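Local coordinates for protein peptidase, M20/M25/M40 family (Staphylococcus aureus, PDB 4EWT) that probably acts as a manganese-binding amidohydrolase of the M20 peptidase family, hydrolysing amide bonds, perhaps those of N-acyl amino acids, at residues 71-76 against 156-162; 180-185 against 328-333; 349-354 against 367-372. All blocks are in the same frame, centred on the assembly; numbering follows the deposited sequence.

Contact 1. Residues 71-76 against 156-162; sequences KTLAIR and GVDHVLG
Residues 71-76 and 156-162 form a parallel strand pairing in the mixed sheet of the metal-binding domain, with L73, A74 and I75 set against H159, V160 and L161. The strand axes approach to 4.7 Å and diverge by 26°. A74 bonds through both its N and its O: the N donates to H159 O at 2.9 Å, and the O accepts from L161 N at 2.8 Å. Two residues on, R76 N reaches L161 O at 3.0 Å. Before the ladder starts, the D158 side chain stands in for a strand backbone. With CG beside its own N (chi1 -67°), the carboxylate turns OD1 to T72 N at 3.0 Å, using the lone pair away from OD2, while D158 N returns a bond to T72 O at 2.9 Å. In this α/β/α fold, helices sandwich the sheet: L73, I75 and L161 face helix 372-386, whereas V160 on the other face meets F335 of helix 335-341. On that second face A74 CB also touches V157 CG1 at 3.7 Å. L73 CD1 lies against H159 O. R76, its side chain about 6 Å from a bound manganese ion, forms salt bridges with D334 and E333.

Contact 2. Residues 180-185 against 328-333; sequences YVQTGR and PQPPSE
The junction between the antiparallel arm sheet and the metal-binding domain is closed here, where V181, Q182 and T183 at the start of strand 179-193 meet the proline-rich loop 328-333. M20 enzymes commonly join a catalytic domain to such a satellite domain, and this loop leads to E333, just before helix 335-341, whose side chain lies about 4 Å from a bound manganese ion. Backbone contact begins with a nearly straight bond from Q329 N to V181 O, 2.7 Å long. Q182 and T183 grip the loop through their side chains. With its chain extended beyond CG (chi2 -171°), Q182 carries NE2 to P331 O at 2.9 Å; the acceptor lies close to the amide plane, but the donor stands above the carbonyl plane. The same NE2 passes 3.4 Å from E333 CB, and OE1 bonds to the Y348 hydroxyl, so partners at both ends should hold the amide's rotation. T183 OG1 donates to P330 O at 2.9 Å. A water joins the backbones further along, bonded to T183 O and accepting from E333 N, each at 3.0 Å. F230 of a second subunit packs on T183, P328 and P330. Besides meeting R76, E333 OE2 accepts from F335 N, a capping bond at the start of the following helix. R185, salt-bridged to D296, presents a guanidinium face to S332, whose OG sits 3.2 Å above the plane, over its centre.

Contact 3. Residues 349-354 against 367-372; sequences TGAAVE and NISEKS
S372, the first residue of helix 372-386, sets its side chain against T349 and G350 of strand 344-350. Its CB lies 3.7 Å from T349 CG2 and 3.6 Å from G350 O. From there the side chain turns back: chi1 of 60° places OG between the backbone N and the carbonyl carbon, where it meets A351 CB at 4.0 Å and donates to S369 O at 2.9 Å, almost in line with that carbonyl. S372 N also bonds to S369 O, closing a type I turn. At the turn's first residue, S369 OG accepts from K371 N, a capping bond. S369 N donates to A351 O at 2.8 Å, coming from above the carbonyl plane. Beside this bond A351 CB packs on I368 CG2 at 3.7 Å, and V353 CG1 leans on the backbone of 367-368. A water accepts from V353 N and donates to N367 O. E354 and K371 make a long ion pair, with OE1 3.7 Å from NZ and nearer to the CE methylene at 3.2 Å. One direct backbone bond, a water bridge and apolar packing join the segments, while the serine hydroxyls shape the turn; the long charge pair probably adds little.

Followed from the N terminus, the chain closes three loops in series, with no nesting or crossing. Contact 1 closes the first by laying strand 159-166 beside strand 72-78; the manganese ligands C103, H105 and E139 lie within it, and H164 follows just after. Contact 2 closes a much longer excursion of 142 residues, which contains most of the antiparallel arm sheet and returns the chain to the metal-binding domain. Contact 3 closes a short loop carrying H362 and joins strand 344-350 to the start of helix 372-386. Contacts 1 and 2 touch through the R76-E333 salt bridge, whereas contacts 1 and 3 use neighbouring strands, 159-166 and 344-350, of one sheet.

Contact 1. Residues 71-76 against 156-162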
loop_
_atom_site.group_PDB
_atom_site.type_symbol
_atom_site.label_atom_id
_atom_site.label_comp_id
_atom_site.label_asym_id
_atom_site.label_seq_id
_atom_site.Cartn_x
_atom_site.Cartn_y
_atom_site.Cartn_z
ATOM N N LYS A 71 12.496 4.009 -57.630
ATOM C CA LYS A 71 12.338 3.733 -56.210
ATOM C C LYS A 71 12.095 2.279 -55.893
ATOM O O LYS A 71 11.778 1.502 -56.766
ATOM C CB LYS A 71 11.134 4.501 -55.736
ATOM C CG LYS A 71 11.366 5.939 -55.670
ATOM C CD LYS A 71 10.131 6.710 -55.819
ATOM C CE LYS A 71 10.341 8.125 -55.338
ATOM N NZ LYS A 71 9.058 8.780 -55.028
ATOM N N THR A 72 12.203 1.921 -54.628
ATOM C CA THR A 72 11.857 0.578 -54.209
ATOM C C THR A 72 10.929 0.660 -53.010
ATOM O O THR A 72 11.285 1.219 -51.967
ATOM C CB THR A 72 13.109 -0.240 -53.847
ATOM O OG1 THR A 72 13.995 -0.284 -54.973
ATOM C CG2 THR A 72 12.729 -1.658 -53.452
ATOM N N LEU A 73 9.731 0.114 -53.185
ATOM C CA LEU A 73 8.731 0.095 -52.145
ATOM C C LEU A 73 8.548 -1.331 -51.668
ATOM O O LEU A 73 8.290 -2.234 -52.471
ATOM C CB LEU A 73 7.400 0.629 -52.671
ATOM C CG LEU A 73 6.202 0.527 -51.726
ATOM C CD1 LEU A 73 6.403 1.400 -50.480
ATOM C CD2 LEU A 73 4.923 0.905 -52.448
ATOM N N ALA A 74 8.688 -1.526 -50.359
ATOM C CA ALA A 74 8.432 -2.826 -49.771
ATOM C C ALA A 74 7.013 -2.871 -49.235
ATOM O O ALA A 74 6.531 -1.910 -48.628
ATOM C CB ALA A 74 9.435 -3.140 -48.683
ATOM N N ILE A 75 6.339 -3.986 -49.487
ATOM C CA ILE A 75 5.005 -4.222 -48.940
ATOM C C ILE A 75 5.030 -5.525 -48.139
ATOM O O ILE A 75 5.594 -6.519 -48.579
ATOM C CB ILE A 75 3.911 -4.202 -50.042
ATOM C CG1 ILE A 75 4.221 -5.211 -51.150
ATOM C CG2 ILE A 75 3.803 -2.786 -50.638
ATOM C CD1 ILE A 75 3.152 -5.291 -52.220
ATOM N N ARG A 76 4.448 -5.501 -46.948
ATOM C CA ARG A 76 4.695 -6.558 -45.973
ATOM C C ARG A 76 3.424 -7.316 -45.574
ATOM O O ARG A 76 2.390 -6.709 -45.301
ATOM C CB ARG A 76 5.401 -5.955 -44.752
ATOM C CG ARG A 76 5.754 -6.927 -43.652
ATOM C CD ARG A 76 4.611 -7.103 -42.664
ATOM N NE ARG A 76 5.141 -7.539 -41.383
ATOM C CZ ARG A 76 4.511 -7.431 -40.216
ATOM N NH1 ARG A 76 3.283 -6.911 -40.136
ATOM N NH2 ARG A 76 5.131 -7.845 -39.127
ATOM N N GLY A 156 18.173 -1.767 -50.436
ATOM C CA GLY A 156 17.608 -1.067 -51.592
ATOM C C GLY A 156 16.288 -0.359 -51.328
ATOM O O GLY A 156 15.902 0.543 -52.083
ATOM N N VAL A 157 15.617 -0.753 -50.244
ATOM C CA VAL A 157 14.253 -0.312 -49.939
ATOM C C VAL A 157 14.185 1.119 -49.417
ATOM O O VAL A 157 14.848 1.461 -48.439
ATOM C CB VAL A 157 13.565 -1.252 -48.906
ATOM C CG1 VAL A 157 12.203 -0.705 -48.514
ATOM C CG2 VAL A 157 13.426 -2.669 -49.461
ATOM N N ASP A 158 13.354 1.934 -50.061
ATOM C CA ASP A 158 13.143 3.326 -49.668
ATOM C C ASP A 158 12.042 3.494 -48.606
ATOM O O ASP A 158 12.235 4.196 -47.605
ATOM C CB ASP A 158 12.849 4.174 -50.916
ATOM C CG ASP A 158 14.055 4.279 -51.860
ATOM O OD1 ASP A 158 14.061 3.597 -52.912
ATOM O OD2 ASP A 158 14.994 5.050 -51.547
ATOM N N HIS A 159 10.898 2.844 -48.819
ATOM C CA HIS A 159 9.777 2.887 -47.871
ATOM C C HIS A 159 9.147 1.507 -47.662
ATOM O O HIS A 159 9.198 0.661 -48.556
ATOM C CB HIS A 159 8.684 3.840 -48.364
ATOM C CG HIS A 159 9.090 5.280 -48.394
ATOM N ND1 HIS A 159 8.960 6.114 -47.305
ATOM C CD2 HIS A 159 9.597 6.041 -49.392
ATOM C CE1 HIS A 159 9.380 7.324 -47.626
ATOM N NE2 HIS A 159 9.766 7.309 -48.890
ATOM N N VAL A 160 8.545 1.292 -46.488
ATOM C CA VAL A 160 7.807 0.054 -46.215
ATOM C C VAL A 160 6.341 0.370 -45.940
ATOM O O VAL A 160 6.029 1.314 -45.230
ATOM C CB VAL A 160 8.396 -0.754 -45.029
ATOM C CG1 VAL A 160 7.802 -2.169 -44.999
ATOM C CG2 VAL A 160 9.908 -0.831 -45.121
ATOM N N LEU A 161 5.446 -0.419 -46.521
ATOM C CA LEU A 161 4.026 -0.295 -46.238
ATOM C C LEU A 161 3.509 -1.638 -45.746
ATOM O O LEU A 161 3.920 -2.688 -46.223
ATOM C CB LEU A 161 3.255 0.181 -47.483
ATOM C CG LEU A 161 1.723 0.284 -47.416
ATOM C CD1 LEU A 161 1.264 1.333 -46.418
ATOM C CD2 LEU A 161 1.136 0.585 -48.783
ATOM N N GLY A 162 2.635 -1.602 -44.750
ATOM C CA GLY A 162 2.013 -2.814 -44.257
ATOM C C GLY A 162 0.565 -2.556 -43.931
ATOM O O GLY A 162 0.162 -1.428 -43.659
#

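Contact 2. Residues 180-185 against 328-333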
loop_
_atom_site.group_PDB
_atom_site.type_symbol
_atom_site.label_atom_id
_atom_site.label_comp_id
_atom_site.label_asym_id
_atom_site.label_seq_id
_atom_site.Cartn_x
_atom_site.Cartn_y
_atom_site.Cartn_z
ATOM N N TYR A 180 3.337 7.687 -33.717
ATOM C CA TYR A 180 3.214 6.453 -32.937
ATOM C C TYR A 180 1.799 5.882 -32.954
ATOM O O TYR A 180 0.844 6.548 -32.560
ATOM C CB TYR A 180 3.644 6.699 -31.499
ATOM C CG TYR A 180 5.127 6.900 -31.306
ATOM C CD1 TYR A 180 6.008 5.819 -31.332
ATOM C CD2 TYR A 180 5.649 8.169 -31.079
ATOM C CE1 TYR A 180 7.382 6.002 -31.134
ATOM C CE2 TYR A 180 7.010 8.360 -30.874
ATOM C CZ TYR A 180 7.863 7.273 -30.895
ATOM O OH TYR A 180 9.206 7.464 -30.690
ATOM N N VAL A 181 1.675 4.635 -33.391
ATOM C CA VAL A 181 0.352 4.073 -33.668
ATOM C C VAL A 181 0.080 2.760 -32.910
ATOM O O VAL A 181 -1.077 2.394 -32.702
ATOM C CB VAL A 181 0.108 3.936 -35.201
ATOM C CG1 VAL A 181 1.132 2.986 -35.845
ATOM C CG2 VAL A 181 -1.323 3.494 -35.498
ATOM N N GLN A 182 1.145 2.060 -32.518
ATOM C CA GLN A 182 1.044 0.850 -31.687
ATOM C C GLN A 182 2.161 0.824 -30.655
ATOM O O GLN A 182 3.251 1.316 -30.908
ATOM C CB GLN A 182 1.012 -0.426 -32.543
ATOM C CG GLN A 182 -0.327 -0.543 -33.259
ATOM C CD GLN A 182 -0.588 -1.844 -33.983
ATOM O OE1 GLN A 182 -1.102 -1.826 -35.092
ATOM N NE2 GLN A 182 -0.292 -2.969 -33.350
ATOM N N THR A 183 1.864 0.263 -29.488
ATOM C CA THR A 183 2.732 0.359 -28.323
ATOM C C THR A 183 3.941 -0.540 -28.482
ATOM O O THR A 183 3.874 -1.562 -29.147
ATOM C CB THR A 183 2.001 -0.066 -27.013
ATOM O OG1 THR A 183 1.578 -1.430 -27.120
ATOM C CG2 THR A 183 0.798 0.797 -26.755
ATOM N N GLY A 184 5.050 -0.137 -27.876
ATOM C CA GLY A 184 6.189 -1.019 -27.720
ATOM C C GLY A 184 6.051 -1.802 -26.435
ATOM O O GLY A 184 5.187 -1.514 -25.608
ATOM N N ARG A 185 6.929 -2.773 -26.252
ATOM C CA ARG A 185 6.747 -3.753 -25.207
ATOM C C ARG A 185 8.074 -4.073 -24.540
ATOM O O ARG A 185 9.123 -4.140 -25.213
ATOM C CB ARG A 185 6.127 -5.014 -25.802
ATOM C CG ARG A 185 5.815 -6.114 -24.803
ATOM C CD ARG A 185 4.906 -7.151 -25.448
ATOM N NE ARG A 185 5.592 -7.818 -26.542
ATOM C CZ ARG A 185 4.996 -8.555 -27.477
ATOM N NH1 ARG A 185 3.678 -8.739 -27.462
ATOM N NH2 ARG A 185 5.726 -9.105 -28.436
ATOM N N PRO A 328 -4.646 5.389 -31.876
ATOM C CA PRO A 328 -3.571 4.397 -31.742
ATOM C C PRO A 328 -4.127 3.091 -31.178
ATOM O O PRO A 328 -5.168 3.107 -30.528
ATOM C CB PRO A 328 -2.597 5.042 -30.737
ATOM C CG PRO A 328 -3.050 6.460 -30.576
ATOM C CD PRO A 328 -4.502 6.489 -30.904
ATOM N N GLN A 329 -3.435 1.979 -31.417
ATOM C CA GLN A 329 -3.959 0.660 -31.066
ATOM C C GLN A 329 -3.150 -0.039 -29.971
ATOM O O GLN A 329 -1.922 0.111 -29.912
ATOM C CB GLN A 329 -4.074 -0.221 -32.320
ATOM C CG GLN A 329 -5.075 0.298 -33.366
ATOM C CD GLN A 329 -6.513 0.314 -32.862
ATOM O OE1 GLN A 329 -6.995 -0.668 -32.294
ATOM N NE2 GLN A 329 -7.202 1.435 -33.064
ATOM N N PRO A 330 -3.835 -0.814 -29.102
ATOM C CA PRO A 330 -3.178 -1.416 -27.937
ATOM C C PRO A 330 -2.073 -2.461 -28.181
ATOM O O PRO A 330 -1.074 -2.441 -27.447
ATOM C CB PRO A 330 -4.351 -2.011 -27.129
ATOM C CG PRO A 330 -5.574 -1.279 -27.630
ATOM C CD PRO A 330 -5.288 -1.079 -29.094
ATOM N N PRO A 331 -2.234 -3.367 -29.171
ATOM C CA PRO A 331 -1.230 -4.436 -29.246
ATOM C C PRO A 331 0.126 -3.998 -29.815
ATOM O O PRO A 331 0.219 -2.966 -30.484
ATOM C CB PRO A 331 -1.886 -5.471 -30.167
ATOM C CG PRO A 331 -2.802 -4.705 -31.004
ATOM C CD PRO A 331 -3.292 -3.547 -30.183
ATOM N N SER A 332 1.166 -4.771 -29.532
ATOM C CA SER A 332 2.466 -4.497 -30.113
ATOM C C SER A 332 2.545 -5.272 -31.422
ATOM O O SER A 332 1.777 -6.216 -31.647
ATOM C CB SER A 332 3.608 -4.853 -29.152
ATOM O OG SER A 332 4.112 -6.147 -29.444
ATOM N N GLU A 333 3.453 -4.854 -32.294
ATOM C CA GLU A 333 3.504 -5.340 -33.653
ATOM C C GLU A 333 4.961 -5.258 -34.090
ATOM O O GLU A 333 5.594 -4.205 -33.934
ATOM C CB GLU A 333 2.588 -4.458 -34.522
ATOM C CG GLU A 333 2.773 -4.555 -36.020
ATOM C CD GLU A 333 2.506 -5.931 -36.568
ATOM O OE1 GLU A 333 1.394 -6.452 -36.331
ATOM O OE2 GLU A 333 3.410 -6.487 -37.229
HETATM O O HOH W 1 4.744 -2.217 -31.903
#

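Contact 3. Residues 349-354 against 367-372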
loop_
_atom_site.group_PDB
_atom_site.type_symbol
_atom_site.label_atom_id
_atom_site.label_comp_id
_atom_site.label_asym_id
_atom_site.label_seq_id
_atom_site.Cartn_x
_atom_site.Cartn_y
_atom_site.Cartn_z
ATOM N N THR A 349 -7.210 -2.252 -42.383
ATOM C CA THR A 349 -8.410 -2.521 -43.166
ATOM C C THR A 349 -9.539 -3.010 -42.247
ATOM O O THR A 349 -9.411 -4.047 -41.585
ATOM C CB THR A 349 -8.174 -3.596 -44.263
ATOM O OG1 THR A 349 -7.091 -3.209 -45.118
ATOM C CG2 THR A 349 -9.446 -3.781 -45.105
ATOM N N GLY A 350 -10.646 -2.273 -42.223
ATOM C CA GLY A 350 -11.807 -2.687 -41.443
ATOM C C GLY A 350 -12.211 -4.102 -41.819
ATOM O O GLY A 350 -12.346 -4.427 -43.005
ATOM N N ALA A 351 -12.394 -4.948 -40.812
ATOM C CA ALA A 351 -12.689 -6.359 -41.043
ATOM C C ALA A 351 -13.762 -6.928 -40.105
ATOM O O ALA A 351 -13.898 -8.148 -39.992
ATOM C CB ALA A 351 -11.408 -7.173 -40.945
ATOM N N ALA A 352 -14.517 -6.054 -39.442
ATOM C CA ALA A 352 -15.597 -6.484 -38.544
ATOM C C ALA A 352 -16.711 -7.204 -39.312
ATOM O O ALA A 352 -17.200 -6.702 -40.323
ATOM C CB ALA A 352 -16.163 -5.301 -37.764
ATOM N N VAL A 353 -17.088 -8.385 -38.824
ATOM C CA VAL A 353 -18.134 -9.199 -39.449
ATOM C C VAL A 353 -19.472 -8.456 -39.489
ATOM O O VAL A 353 -19.777 -7.671 -38.589
ATOM C CB VAL A 353 -18.292 -10.581 -38.750
ATOM C CG1 VAL A 353 -17.096 -11.480 -39.052
ATOM C CG2 VAL A 353 -18.475 -10.422 -37.238
ATOM N N GLU A 354 -20.251 -8.694 -40.543
ATOM C CA GLU A 354 -21.518 -7.985 -40.758
ATOM C C GLU A 354 -22.572 -8.391 -39.734
ATOM O O GLU A 354 -23.152 -7.538 -39.060
ATOM C CB GLU A 354 -22.057 -8.212 -42.182
ATOM C CG GLU A 354 -21.002 -8.441 -43.267
ATOM C CD GLU A 354 -20.144 -7.216 -43.579
ATOM O OE1 GLU A 354 -19.376 -7.278 -44.564
ATOM O OE2 GLU A 354 -20.225 -6.199 -42.854
ATOM N N ASN A 367 -13.020 -13.694 -35.986
ATOM C CA ASN A 367 -13.466 -13.783 -37.382
ATOM C C ASN A 367 -13.519 -12.414 -38.052
ATOM O O ASN A 367 -13.796 -11.399 -37.404
ATOM C CB ASN A 367 -14.832 -14.476 -37.491
ATOM C CG ASN A 367 -15.074 -15.114 -38.864
ATOM O OD1 ASN A 367 -14.426 -14.782 -39.863
ATOM N ND2 ASN A 367 -16.022 -16.042 -38.911
ATOM N N ILE A 368 -13.251 -12.404 -39.355
ATOM C CA ILE A 368 -13.239 -11.182 -40.146
ATOM C C ILE A 368 -14.212 -11.253 -41.336
ATOM O O ILE A 368 -14.539 -12.343 -41.815
ATOM C CB ILE A 368 -11.806 -10.872 -40.659
ATOM C CG1 ILE A 368 -11.251 -12.063 -41.459
ATOM C CG2 ILE A 368 -10.889 -10.505 -39.489
ATOM C CD1 ILE A 368 -9.818 -11.905 -41.958
ATOM N N SER A 369 -14.676 -10.111 -41.783
ATOM C CA SER A 369 -15.349 -10.022 -43.025
ATOM C C SER A 369 -14.338 -10.251 -44.132
ATOM O O SER A 369 -13.315 -9.612 -44.168
ATOM C CB SER A 369 -15.934 -8.660 -43.179
ATOM O OG SER A 369 -15.941 -8.359 -44.535
ATOM N N GLU A 370 -14.643 -11.172 -45.037
ATOM C CA GLU A 370 -13.689 -11.585 -46.065
ATOM C C GLU A 370 -13.542 -10.575 -47.198
ATOM O O GLU A 370 -12.698 -10.752 -48.088
ATOM C CB GLU A 370 -14.028 -12.981 -46.603
ATOM C CG GLU A 370 -13.555 -14.106 -45.684
ATOM C CD GLU A 370 -13.849 -15.493 -46.226
ATOM O OE1 GLU A 370 -15.003 -15.755 -46.620
ATOM O OE2 GLU A 370 -12.922 -16.331 -46.245
ATOM N N LYS A 371 -14.342 -9.511 -47.160
ATOM C CA LYS A 371 -14.202 -8.447 -48.147
ATOM C C LYS A 371 -13.131 -7.429 -47.757
ATOM O O LYS A 371 -12.904 -6.453 -48.476
ATOM C CB LYS A 371 -15.545 -7.785 -48.465
ATOM C CG LYS A 371 -16.152 -6.973 -47.349
ATOM C CD LYS A 371 -17.615 -6.663 -47.660
ATOM C CE LYS A 371 -18.488 -7.907 -47.575
ATOM N NZ LYS A 371 -19.837 -7.681 -48.183
ATOM N N SER A 372 -12.476 -7.670 -46.617
ATOM C CA SER A 372 -11.257 -6.953 -46.257
ATOM C C SER A 372 -10.105 -7.354 -47.178
ATOM O O SER A 372 -9.154 -6.588 -47.344
ATOM C CB SER A 372 -10.870 -7.237 -44.806
ATOM O OG SER A 372 -10.639 -8.623 -44.592
HETATM O O HOH W 2 -15.335 -9.169 -36.378
#